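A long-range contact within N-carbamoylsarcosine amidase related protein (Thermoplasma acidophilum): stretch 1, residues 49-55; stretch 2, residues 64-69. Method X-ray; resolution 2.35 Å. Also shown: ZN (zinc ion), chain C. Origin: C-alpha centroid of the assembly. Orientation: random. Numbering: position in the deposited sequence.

Stretch 1, residues 49-55: NDSHYPD
Stretch 2, residues 64-69: RHSMKG

Two segments of one chain are joined by a single backbone bridge at His52 and Met67 and by a zinc ion that the His52 side chain also binds. Stretch 1 leaves its strand at Asp50 and continues as loop; stretch 2 has no regular structure. In register, Asp50 is nearest Ser66 (CA-CA 5.6 Å), Ser51 nearest Lys68 (4.2 Å), His52 nearest Met67 (4.4 Å) and Pro54 nearest Arg64 (6.8 Å).

His52 (phi/psi -80/147) spends both backbone polar atoms on the bridge, in a parallel-type bond pattern: its N donates to Ser66 O at 2.9 Å, and its O accepts from Lys68 N at 2.8 Å. Angles at hydrogen of 174° and 175° make both bonds nearly linear. Between them, Met67 CA adds a CA-H...O contact to His52 O at 3.5 Å. Ser66 has a left-handed backbone conformation, phi/psi 43/58, with CB toward stretch 1; its t rotamer lets OG donate to Asp50 O at 2.9 Å.

Zinc gathers Asp50 OD2 at 2.0 Å, His52 NE2 at 2.2 Å and His65 NE2 at 2.2 Å, with one further ligand elsewhere in the structure. Asp50 and His52 adopt m, His65 p. Asp50 OD2 lies 2.9 Å from His52 NE2, yet this is no hydrogen bond: both atoms bind the metal. The edge of the His52 ring meets the face of the His65 ring, offset, with centroids 4.7 Å apart and planes at 62°. Both ND1 atoms are hydrogen-bonded to residues flanking the stretches, and Asp50 OD1 is satisfied elsewhere.

Beyond the bridge, apolar contacts centre on selenomethionine Met67. Its side chain, m at all three chi angles, starts away from stretch 1 but curls back, bringing SE 3.7 Å from His52 CB and CE 3.7 Å from Pro54 CD. Pro54 CG also lies 3.8 Å from Arg64 NH1. Lys68, t through chi3, passes its CD 4.0 Å from Tyr53 CE1. Lys68 NZ, Tyr53 OH and Ser51 OG are hydrogen-bonded elsewhere in the structure.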

# COMPACT_ATOMS: atom_id res chain seq x y z
N ASN A 49 -12.73 -13.24 -1.25
CA ASN A 49 -14.16 -13.10 -0.95
C ASN A 49 -14.49 -11.93 -0.07
O ASN A 49 -13.89 -11.74 1.00
CB ASN A 49 -14.63 -14.34 -0.21
CG ASN A 49 -14.21 -15.59 -0.90
OD1 ASN A 49 -14.46 -15.74 -2.10
ND2 ASN A 49 -13.53 -16.48 -0.19
N ASP A 50 -15.43 -11.12 -0.51
CA ASP A 50 -16.01 -10.11 0.36
C ASP A 50 -16.32 -10.69 1.74
O ASP A 50 -16.87 -11.79 1.84
CB ASP A 50 -17.26 -9.49 -0.26
CG ASP A 50 -16.94 -8.33 -1.20
OD1 ASP A 50 -15.75 -7.93 -1.31
OD2 ASP A 50 -17.89 -7.76 -1.79
N SER A 51 -15.90 -9.99 2.78
CA SER A 51 -16.18 -10.41 4.16
C SER A 51 -16.35 -9.12 4.97
O SER A 51 -15.52 -8.78 5.80
CB SER A 51 -15.01 -11.28 4.68
OG SER A 51 -15.15 -11.67 6.04
N HIS A 52 -17.44 -8.41 4.67
CA HIS A 52 -17.61 -7.00 5.01
C HIS A 52 -18.03 -6.76 6.45
O HIS A 52 -18.71 -7.59 7.05
CB HIS A 52 -18.65 -6.34 4.12
CG HIS A 52 -18.18 -6.08 2.72
ND1 HIS A 52 -17.17 -5.18 2.42
CD2 HIS A 52 -18.62 -6.55 1.52
CE1 HIS A 52 -16.99 -5.14 1.11
NE2 HIS A 52 -17.87 -5.95 0.53
N TYR A 53 -17.54 -5.64 6.98
CA TYR A 53 -18.02 -5.04 8.20
C TYR A 53 -19.08 -3.99 7.83
O TYR A 53 -19.05 -3.40 6.73
CB TYR A 53 -16.92 -4.28 8.97
CG TYR A 53 -15.66 -5.03 9.34
CD1 TYR A 53 -15.70 -6.31 9.90
CD2 TYR A 53 -14.41 -4.43 9.16
CE1 TYR A 53 -14.51 -6.98 10.25
CE2 TYR A 53 -13.24 -5.07 9.51
CZ TYR A 53 -13.28 -6.34 10.06
OH TYR A 53 -12.09 -6.94 10.37
N PRO A 54 -19.97 -3.68 8.77
CA PRO A 54 -21.03 -2.70 8.53
C PRO A 54 -20.51 -1.36 8.04
O PRO A 54 -21.22 -0.67 7.31
CB PRO A 54 -21.66 -2.55 9.91
CG PRO A 54 -21.44 -3.91 10.56
CD PRO A 54 -20.11 -4.36 10.08
N ASP A 55 -19.30 -1.00 8.43
CA ASP A 55 -18.78 0.33 8.11
C ASP A 55 -17.69 0.33 7.02
O ASP A 55 -17.04 1.36 6.81
CB ASP A 55 -18.29 1.05 9.40
CG ASP A 55 -17.23 0.26 10.18
OD1 ASP A 55 -16.79 -0.83 9.72
OD2 ASP A 55 -16.85 0.74 11.28
N ARG A 64 -25.74 -3.70 3.13
CA ARG A 64 -25.07 -4.90 3.59
C ARG A 64 -25.10 -6.01 2.53
O ARG A 64 -26.12 -6.24 1.88
CB ARG A 64 -25.65 -5.41 4.90
CG ARG A 64 -25.19 -4.58 6.08
CD ARG A 64 -26.17 -4.60 7.21
NE ARG A 64 -25.84 -5.59 8.23
CZ ARG A 64 -25.38 -5.32 9.46
NH1 ARG A 64 -25.18 -4.07 9.88
NH2 ARG A 64 -25.14 -6.33 10.28
N HIS A 65 -23.96 -6.65 2.34
CA HIS A 65 -23.86 -7.80 1.43
C HIS A 65 -22.56 -8.53 1.78
O HIS A 65 -21.58 -7.89 2.19
CB HIS A 65 -23.90 -7.34 -0.05
CG HIS A 65 -22.69 -6.54 -0.47
ND1 HIS A 65 -22.55 -5.19 -0.21
CD2 HIS A 65 -21.55 -6.92 -1.09
CE1 HIS A 65 -21.39 -4.77 -0.68
NE2 HIS A 65 -20.75 -5.80 -1.20
N SER A 66 -22.56 -9.86 1.62
CA SER A 66 -21.39 -10.68 1.84
C SER A 66 -20.67 -10.22 3.12
O SER A 66 -19.46 -9.81 3.11
CB SER A 66 -20.46 -10.61 0.61
OG SER A 66 -19.48 -11.66 0.63
N MSE A 67 -21.42 -10.26 4.21
CA MSE A 67 -20.95 -9.82 5.51
C MSE A 67 -20.05 -10.86 6.16
O MSE A 67 -20.22 -12.06 5.92
CB MSE A 67 -22.15 -9.51 6.41
CG MSE A 67 -23.06 -8.44 5.84
SE MSE A 67 -22.10 -6.75 5.50
CE MSE A 67 -21.95 -6.12 7.36
N LYS A 68 -19.08 -10.40 6.95
CA LYS A 68 -18.24 -11.33 7.70
C LYS A 68 -19.12 -12.13 8.66
O LYS A 68 -19.97 -11.56 9.33
CB LYS A 68 -17.14 -10.60 8.49
CG LYS A 68 -16.30 -11.53 9.39
CD LYS A 68 -14.96 -10.90 9.80
CE LYS A 68 -14.15 -11.83 10.73
NZ LYS A 68 -13.37 -12.88 9.98
N GLY A 69 -18.92 -13.44 8.70
CA GLY A 69 -19.64 -14.31 9.63
C GLY A 69 -20.93 -14.93 9.07
O GLY A 69 -21.31 -16.03 9.48
ZN ZN C . -18.58 -5.87 -1.56